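Local coordinates for protein glucose 1-dehydrogenase (Haloferax mediterranei, PDB 2B5W) that catalyses the zinc- and NAD(P)+-dependent oxidation of D-glucose and several other aldoses to the corresponding lactones, with a preference for NADP+, at residues Y163-A168 against N295-G300; S167-D172 against A264-G269; S175-G180 against E241-I246. The protein carries 1 engineered substitution. All blocks are in the same frame, centred on the assembly; numbering follows the deposited sequence. Where two conformers were deposited one is given.

Contact 1: Y163-A168 against N295-G300; sequences YASRSA and NKALVG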
loop_
_atom_site.group_PDB
_atom_site.type_symbol
_atom_site.label_atom_id
_atom_site.label_comp_id
_atom_site.label_asym_id
_atom_site.label_seq_id
_atom_site.Cartn_x
_atom_site.Cartn_y
_atom_site.Cartn_z
ATOM N N TYR A 163 2.479 -5.953 5.959
ATOM C CA TYR A 163 3.603 -6.807 5.652
ATOM C C TYR A 163 3.404 -7.496 4.308
ATOM O O TYR A 163 4.368 -7.686 3.537
ATOM C CB TYR A 163 3.844 -7.819 6.762
ATOM C CG TYR A 163 4.239 -7.236 8.107
ATOM C CD1 TYR A 163 4.558 -5.888 8.259
ATOM C CD2 TYR A 163 4.324 -8.057 9.230
ATOM C CE1 TYR A 163 4.926 -5.392 9.505
ATOM C CE2 TYR A 163 4.694 -7.568 10.449
ATOM C CZ TYR A 163 4.999 -6.230 10.581
ATOM O OH TYR A 163 5.378 -5.745 11.841
ATOM N N ALA A 164 2.162 -7.800 3.962
ATOM C CA ALA A 164 1.900 -8.386 2.646
ATOM C C ALA A 164 2.353 -7.445 1.538
ATOM O O ALA A 164 2.871 -7.898 0.487
ATOM C CB ALA A 164 0.415 -8.742 2.479
ATOM N N SER A 165 2.153 -6.141 1.729
ATOM C CA SER A 165 2.565 -5.167 0.728
ATOM C C SER A 165 4.046 -5.163 0.437
ATOM O O SER A 165 4.437 -4.621 -0.608
ATOM C CB SER A 165 2.127 -3.741 1.080
ATOM O OG SER A 165 3.011 -3.153 2.037
ATOM N N ARG A 166 4.865 -5.670 1.364
ATOM C CA ARG A 166 6.328 -5.695 1.233
ATOM C C ARG A 166 6.828 -7.090 0.811
ATOM O O ARG A 166 8.019 -7.338 0.764
ATOM C CB ARG A 166 6.985 -5.329 2.596
ATOM C CG ARG A 166 6.552 -4.026 3.248
ATOM C CD ARG A 166 6.896 -2.760 2.442
ATOM N NE ARG A 166 5.999 -2.624 1.288
ATOM C CZ ARG A 166 6.290 -1.896 0.221
ATOM N NH1 ARG A 166 5.461 -1.888 -0.829
ATOM N NH2 ARG A 166 7.422 -1.200 0.165
ATOM N N SER A 167 5.921 -8.010 0.510
ATOM C CA SER A 167 6.288 -9.425 0.318
ATOM C C SER A 167 6.893 -9.761 -1.034
ATOM O O SER A 167 7.364 -10.899 -1.212
ATOM C CB SER A 167 5.093 -10.347 0.605
ATOM O OG SER A 167 4.010 -10.176 -0.303
ATOM N N ALA A 168 6.884 -8.824 -1.965
ATOM C CA ALA A 168 7.478 -9.032 -3.285
ATOM C C ALA A 168 8.996 -8.821 -3.293
ATOM O O ALA A 168 9.656 -9.101 -4.296
ATOM C CB ALA A 168 6.787 -8.169 -4.339
ATOM N N ASN A 295 9.678 3.501 -3.452
ATOM C CA ASN A 295 8.957 2.241 -3.378
ATOM C C ASN A 295 8.237 2.068 -2.043
ATOM O O ASN A 295 8.380 1.012 -1.402
ATOM C CB ASN A 295 9.919 1.037 -3.539
ATOM C CG ASN A 295 10.684 0.999 -4.876
ATOM O OD1 ASN A 295 11.927 1.293 -4.937
ATOM N ND2 ASN A 295 10.009 0.582 -5.910
ATOM N N LYS A 296 7.460 3.055 -1.643
ATOM C CA LYS A 296 6.752 3.021 -0.368
ATOM C C LYS A 296 5.294 2.610 -0.532
ATOM O O LYS A 296 4.713 2.709 -1.622
ATOM C CB LYS A 296 6.834 4.380 0.315
ATOM C CG LYS A 296 8.206 4.733 0.815
ATOM C CD LYS A 296 8.346 6.204 1.250
ATOM C CE LYS A 296 9.720 6.438 1.799
ATOM N NZ LYS A 296 9.860 7.831 2.335
ATOM N N ALA A 297 4.679 2.184 0.571
ATOM C CA ALA A 297 3.272 1.808 0.586
ATOM C C ALA A 297 2.524 2.398 1.755
ATOM O O ALA A 297 3.105 2.640 2.823
ATOM C CB ALA A 297 3.123 0.270 0.603
ATOM N N LEU A 298 1.243 2.673 1.533
ATOM C CA LEU A 298 0.288 2.963 2.586
ATOM C C LEU A 298 -0.840 1.958 2.466
ATOM O O LEU A 298 -1.380 1.742 1.404
ATOM C CB LEU A 298 -0.311 4.361 2.443
ATOM C CG LEU A 298 0.642 5.517 2.678
ATOM C CD1 LEU A 298 -0.075 6.855 2.391
ATOM C CD2 LEU A 298 1.152 5.500 4.119
ATOM N N VAL A 299 -1.185 1.340 3.595
ATOM C CA VAL A 299 -2.213 0.343 3.656
ATOM C C VAL A 299 -3.178 0.671 4.802
ATOM O O VAL A 299 -2.777 0.728 5.976
ATOM C CB VAL A 299 -1.612 -1.071 3.843
ATOM C CG1 VAL A 299 -2.692 -2.126 3.845
ATOM C CG2 VAL A 299 -0.601 -1.414 2.760
ATOM N N GLY A 300 -4.459 0.816 4.475
ATOM C CA GLY A 300 -5.470 0.996 5.486
ATOM C C GLY A 300 -6.068 -0.317 5.907
ATOM O O GLY A 300 -6.103 -1.298 5.156
#
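R166 grips the backbone of 295-300 through its guanidinium: NH2 donates to N295 O at 2.9 Å, with the oxygen near the plane of the group. The methyl of A297 packs on one face, CB 3.5 Å from R166 NH1; a side chain this small lets the flat cation lie close to the strand. The chain bends at chi2 (-63°) and chi3 (74°), which turns NE back to donate to S165 OG at 3.1 Å. NH2 also serves N266 O, so this buried nitrogen carries two bonds. At the NE end of the group, S165 OG also touches A297 CB at 3.7 Å and hydrogen-bonds A162 O, and a serine is small enough to pack there while settling its own hydroxyl.

The type I turn from A164 to S167, where the chain leaves helix 149-164, is thereby laid on strand 297-300, an edge strand of the Rossmann sheet within this chain, which pairs antiparallel with a strand of the second subunit, so the sheet runs on across the dimer interface.

Toward V299 the packing is looser, S165 CB lying 4.0 Å from V299 CG2. On the more exposed side, S167, which packs on A164 of the second subunit, turns its hydroxyl back, OG donating to A164 O of its own chain at 2.7 Å on a lone pair.

Contact 2: S167-D172 against A264-G269; sequences SAFDWD and APNGVG. With K (potassium ion), chain E.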
loop_
_atom_site.group_PDB
_atom_site.type_symbol
_atom_site.label_atom_id
_atom_site.label_comp_id
_atom_site.label_asym_id
_atom_site.label_seq_id
_atom_site.Cartn_x
_atom_site.Cartn_y
_atom_site.Cartn_z
ATOM N N SER A 167 5.921 -8.010 0.510
ATOM C CA SER A 167 6.288 -9.425 0.318
ATOM C C SER A 167 6.893 -9.761 -1.034
ATOM O O SER A 167 7.364 -10.899 -1.212
ATOM C CB SER A 167 5.093 -10.347 0.605
ATOM O OG SER A 167 4.010 -10.176 -0.303
ATOM N N ALA A 168 6.884 -8.824 -1.965
ATOM C CA ALA A 168 7.478 -9.032 -3.285
ATOM C C ALA A 168 8.996 -8.821 -3.293
ATOM O O ALA A 168 9.656 -9.101 -4.296
ATOM C CB ALA A 168 6.787 -8.169 -4.339
ATOM N N PHE A 169 9.552 -8.331 -2.195
ATOM C CA PHE A 169 11.009 -8.155 -2.081
ATOM C C PHE A 169 11.481 -8.639 -0.698
ATOM O O PHE A 169 10.697 -9.040 0.145
ATOM C CB PHE A 169 11.419 -6.725 -2.430
ATOM C CG PHE A 169 11.039 -5.702 -1.404
ATOM C CD1 PHE A 169 9.721 -5.256 -1.315
ATOM C CD2 PHE A 169 12.003 -5.156 -0.542
ATOM C CE1 PHE A 169 9.354 -4.292 -0.356
ATOM C CE2 PHE A 169 11.651 -4.197 0.379
ATOM C CZ PHE A 169 10.337 -3.772 0.500
ATOM N N ASP A 170 12.794 -8.629 -0.493
ATOM C CA ASP A 170 13.386 -9.020 0.782
ATOM C C ASP A 170 13.407 -7.786 1.687
ATOM O O ASP A 170 14.298 -6.934 1.587
ATOM C CB ASP A 170 14.791 -9.608 0.579
ATOM C CG ASP A 170 15.402 -10.151 1.873
ATOM O OD1 ASP A 170 14.661 -10.260 2.884
ATOM O OD2 ASP A 170 16.600 -10.496 1.967
ATOM N N TRP A 171 12.387 -7.670 2.532
ATOM C CA TRP A 171 12.252 -6.538 3.421
ATOM C C TRP A 171 12.645 -7.045 4.815
ATOM O O TRP A 171 12.094 -8.028 5.325
ATOM C CB TRP A 171 10.805 -6.057 3.435
ATOM C CG TRP A 171 10.516 -4.784 4.197
ATOM C CD1 TRP A 171 11.107 -3.548 4.038
ATOM C CD2 TRP A 171 9.526 -4.618 5.213
ATOM N NE1 TRP A 171 10.555 -2.641 4.905
ATOM C CE2 TRP A 171 9.563 -3.266 5.627
ATOM C CE3 TRP A 171 8.606 -5.482 5.824
ATOM C CZ2 TRP A 171 8.746 -2.774 6.619
ATOM C CZ3 TRP A 171 7.804 -4.989 6.778
ATOM C CH2 TRP A 171 7.864 -3.642 7.162
ATOM N N ASP A 172 13.600 -6.371 5.414
ATOM C CA ASP A 172 14.066 -6.752 6.758
ATOM C C ASP A 172 14.206 -5.443 7.563
ATOM O O ASP A 172 15.289 -4.830 7.628
ATOM C CB ASP A 172 15.374 -7.507 6.668
ATOM C CG ASP A 172 15.938 -7.863 8.022
ATOM O OD1 ASP A 172 15.187 -7.863 9.043
ATOM O OD2 ASP A 172 17.146 -8.153 8.146
ATOM N N ALA A 264 11.328 5.168 5.899
ATOM C CA ALA A 264 12.565 4.766 5.230
ATOM C C ALA A 264 12.192 4.296 3.818
ATOM O O ALA A 264 11.038 3.898 3.586
ATOM C CB ALA A 264 13.275 3.643 5.973
ATOM N N PRO A 265 13.133 4.359 2.879
ATOM C CA PRO A 265 12.881 3.769 1.564
ATOM C C PRO A 265 12.374 2.334 1.708
ATOM O O PRO A 265 12.858 1.577 2.577
ATOM C CB PRO A 265 14.250 3.801 0.900
ATOM C CG PRO A 265 14.859 5.034 1.497
ATOM C CD PRO A 265 14.488 4.937 2.955
ATOM N N ASN A 266 11.373 1.994 0.897
ATOM C CA ASN A 266 10.803 0.653 0.848
ATOM C C ASN A 266 9.910 0.347 2.051
ATOM O O ASN A 266 9.438 -0.762 2.172
ATOM C CB ASN A 266 11.871 -0.433 0.668
ATOM C CG ASN A 266 12.851 -0.096 -0.419
ATOM O OD1 ASN A 266 12.479 0.529 -1.417
ATOM N ND2 ASN A 266 14.107 -0.470 -0.228
ATOM N N GLY A 267 9.664 1.332 2.890
ATOM C CA GLY A 267 8.832 1.132 4.083
ATOM C C GLY A 267 7.334 1.138 3.774
ATOM O O GLY A 267 6.878 1.465 2.668
ATOM N N VAL A 268 6.547 0.805 4.779
ATOM C CA VAL A 268 5.113 0.861 4.701
ATOM C C VAL A 268 4.511 1.506 5.949
ATOM O O VAL A 268 4.983 1.281 7.060
ATOM C CB VAL A 268 4.501 -0.520 4.437
ATOM C CG1 VAL A 268 4.924 -1.565 5.476
ATOM C CG2 VAL A 268 2.974 -0.458 4.338
ATOM N N GLY A 269 3.465 2.306 5.749
ATOM C CA GLY A 269 2.629 2.773 6.818
ATOM C C GLY A 269 1.288 2.091 6.807
ATOM O O GLY A 269 0.623 2.000 5.774
HETATM K K K E . 15.002 -6.983 11.628
#
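F169 points the CZ corner of its ring at the backbone of N266, CZ lying 3.6 Å from N266 O, which sits at the ring edge and close to its plane. The same CZ is 3.7 Å from N266 CB, and the ring stands 69° from the plane of the asparagine amide. This reach depends on chi1 of F169 (72°), which sets CG between the backbone N and the carbonyl carbon; a phenyl ring is long enough to span from the loop to the turn. W171 takes another course: its CG is anti to the backbone N (chi1 -173°), and the indole is large enough to reach both N266 and V268. At its far end CH2 meets V268 CG1 at 4.0 Å, the two side chains crossing at about a right angle. Its NE1 comes to 3.5 Å from N266 O, but the angle is too poor for a hydrogen bond.

N266 suits the third position of the type II turn from A264 to G267, since asparagine tolerates a positive phi, and P265 before it fits the preceding corner. At G267 a CB would run into A264 O. The amide of N266 donates through ND2 to M106 O of the second subunit. D172 OD1 binds a potassium ion at 2.7 Å, whose site is completed by the carbonyl oxygens of P173, K197 and G198.

Segment 167-172 is part of the loop between helix 149-164 and strand 175-179 and lies against strand 267-271, which is flanked by strands 243-248 and 297-300; V268 also packs on F245, A297 and V299 of these neighbours.

Contact 3: S175-G180 against E241-I246; sequences SAFVLG and EQMDFI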
loop_
_atom_site.group_PDB
_atom_site.type_symbol
_atom_site.label_atom_id
_atom_site.label_comp_id
_atom_site.label_asym_id
_atom_site.label_seq_id
_atom_site.Cartn_x
_atom_site.Cartn_y
_atom_site.Cartn_z
ATOM N N SER A 175 13.493 -0.328 12.200
ATOM C CA SER A 175 12.844 0.719 12.977
ATOM C C SER A 175 11.344 0.691 12.797
ATOM O O SER A 175 10.843 0.491 11.684
ATOM C CB SER A 175 13.402 2.119 12.645
ATOM O OG SER A 175 13.348 2.380 11.240
ATOM N N ALA A 176 10.617 0.960 13.884
ATOM C CA ALA A 176 9.165 1.078 13.841
ATOM C C ALA A 176 8.669 2.220 14.695
ATOM O O ALA A 176 9.251 2.480 15.756
ATOM C CB ALA A 176 8.552 -0.250 14.308
ATOM N N PHE A 177 7.601 2.884 14.264
ATOM C CA PHE A 177 7.118 4.136 14.845
ATOM C C PHE A 177 5.593 4.016 14.893
ATOM O O PHE A 177 4.897 3.945 13.856
ATOM C CB PHE A 177 7.564 5.273 13.927
ATOM C CG PHE A 177 7.252 6.688 14.388
ATOM C CD1 PHE A 177 7.045 6.991 15.718
ATOM C CD2 PHE A 177 7.297 7.744 13.466
ATOM C CE1 PHE A 177 6.861 8.306 16.145
ATOM C CE2 PHE A 177 7.072 9.050 13.871
ATOM C CZ PHE A 177 6.879 9.340 15.236
ATOM N N VAL A 178 5.065 4.006 16.096
ATOM C CA VAL A 178 3.639 3.968 16.305
ATOM C C VAL A 178 3.211 5.404 16.545
ATOM O O VAL A 178 3.772 6.093 17.388
ATOM C CB VAL A 178 3.286 3.123 17.554
ATOM C CG1 VAL A 178 1.812 3.230 17.886
ATOM C CG2 VAL A 178 3.723 1.672 17.383
ATOM N N LEU A 179 2.232 5.870 15.801
ATOM C CA LEU A 179 1.689 7.198 16.015
ATOM C C LEU A 179 0.450 7.085 16.900
ATOM O O LEU A 179 -0.562 6.482 16.519
ATOM C CB LEU A 179 1.314 7.876 14.695
ATOM C CG LEU A 179 2.318 7.786 13.577
ATOM C CD1 LEU A 179 1.761 8.461 12.322
ATOM C CD2 LEU A 179 3.693 8.273 13.911
ATOM N N GLY A 180 0.498 7.657 18.101
ATOM C CA GLY A 180 -0.611 7.533 19.015
ATOM C C GLY A 180 -0.292 6.754 20.258
ATOM O O GLY A 180 0.340 5.676 20.207
ATOM N N GLU A 241 15.464 8.946 13.234
ATOM C CA GLU A 241 15.856 8.215 12.031
ATOM C C GLU A 241 14.623 7.953 11.162
ATOM O O GLU A 241 13.492 8.142 11.598
ATOM C CB GLU A 241 16.496 6.871 12.382
ATOM C CG GLU A 241 15.579 5.916 13.144
ATOM C CD GLU A 241 16.242 4.605 13.509
ATOM O OE1 GLU A 241 16.864 3.936 12.655
ATOM O OE2 GLU A 241 16.176 4.220 14.702
ATOM N N GLN A 242 14.852 7.541 9.926
ATOM C CA GLN A 242 13.740 7.121 9.075
ATOM C C GLN A 242 13.192 5.812 9.602
ATOM O O GLN A 242 13.939 4.966 10.091
ATOM C CB GLN A 242 14.220 6.894 7.647
ATOM C CG GLN A 242 15.052 8.011 7.060
ATOM C CD GLN A 242 15.566 7.615 5.700
ATOM O OE1 GLN A 242 16.598 6.958 5.564
ATOM N NE2 GLN A 242 14.803 7.935 4.712
ATOM N N MET A 243 11.895 5.620 9.411
ATOM C CA MET A 243 11.178 4.527 10.070
ATOM C C MET A 243 10.770 3.509 9.007
ATOM O O MET A 243 10.046 3.837 8.045
ATOM C CB MET A 243 9.962 5.075 10.797
ATOM C CG MET A 243 10.260 6.159 11.844
ATOM S SD MET A 243 11.270 5.478 13.110
ATOM C CE MET A 243 11.686 7.007 14.063
ATOM N N ASP A 244 11.232 2.275 9.133
ATOM C CA ASP A 244 10.857 1.226 8.189
ATOM C C ASP A 244 9.379 0.903 8.214
ATOM O O ASP A 244 8.795 0.570 7.158
ATOM C CB ASP A 244 11.634 -0.027 8.446
ATOM C CG ASP A 244 13.100 0.162 8.259
ATOM O OD1 ASP A 244 13.503 0.604 7.155
ATOM O OD2 ASP A 244 13.926 -0.109 9.158
ATOM N N PHE A 245 8.772 0.983 9.389
ATOM C CA PHE A 245 7.367 0.651 9.559
ATOM C C PHE A 245 6.728 1.740 10.395
ATOM O O PHE A 245 7.277 2.113 11.441
ATOM C CB PHE A 245 7.161 -0.697 10.250
ATOM C CG PHE A 245 5.726 -1.042 10.407
ATOM C CD1 PHE A 245 4.892 -1.086 9.291
ATOM C CD2 PHE A 245 5.149 -1.258 11.644
ATOM C CE1 PHE A 245 3.578 -1.359 9.427
ATOM C CE2 PHE A 245 3.828 -1.538 11.757
ATOM C CZ PHE A 245 3.041 -1.563 10.631
ATOM N N ILE A 246 5.627 2.294 9.919
ATOM C CA ILE A 246 4.815 3.215 10.705
ATOM C C ILE A 246 3.410 2.662 10.871
ATOM O O ILE A 246 2.815 2.163 9.921
ATOM C CB ILE A 246 4.804 4.604 10.032
ATOM C CG1 ILE A 246 6.218 5.178 10.066
ATOM C CG2 ILE A 246 3.788 5.512 10.723
ATOM C CD1 ILE A 246 6.373 6.540 9.367
#
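S175 is tied to 241-246 by both its hydroxyl and its backbone. With chi1 at 54°, OG lies between the backbone N and the carbonyl carbon, where it donates to a lone pair of Q242 O at 2.9 Å and accepts from D244 N at 3.0 Å (157° at the hydrogen). The backbone N of S175 gives to D244 OD2 at 3.1 Å, meeting the carboxylate on its anti side; OD2 also takes S174 N, so one aspartate oxygen collects two consecutive amides. Serine fits a buried place where a carbonyl and an amide both need a partner just as the neighbouring strand turns a corner. An alanine here would probably leave Q242 O and D244 N without their hydroxyl partner and weaken the hold on that corner.

Beyond it regular parallel pairing begins: F245 N donates to S175 O at 3.1 Å, and F177 N to F245 O at 2.9 Å. F245 O is further approached by the CA-H of A176, at 3.2 Å from CA. These are the first and fourth strands, adjacent at the middle of the Rossmann sheet's 3-2-1-4-5-6 order, and strand 175-179 leads into G180, which touches NADP and is the first glycine of a sequence consistent with the Rossmann GxGxxG fingerprint. On its other edge, V178 pairs with Y203 and L205.

Apolar residues fill the face carrying F177 and I246. M243 CG lies 3.5 Å from F177 CB, and its sulfur stands obliquely to the ring in a Met-aromatic contact; L179 CD2 sits over the ring centre. L179 CD1 also meets I246 CG2 at 3.9 Å. E241 lays its carboxylate carbon near S175 CB, while OE2 is hydrogen-bonded to Y203 OH.

All three contacts belong to the Rossmann sheet of one coenzyme domain. Contact 3 lies in the core of the sheet, joining two central strands, and is touched by no other protein chain; backbone pairing and a serine-aspartate network dominate it. Contact 1 is buried at the sheet's edge against the second subunit; contact 2, with two partly exposed aromatic rings, is nearest the surface. Contacts 1 and 2 start from neighbouring parts of the chain after helix 149-164, sharing S167 and A168. Each sets loop residues on a strand, through an arginine and a serine in contact 1 and through aromatic rings in contact 2. Strand 267-271 lies between 243-248 and 297-300, connecting contact 2 with contacts 3 and 1.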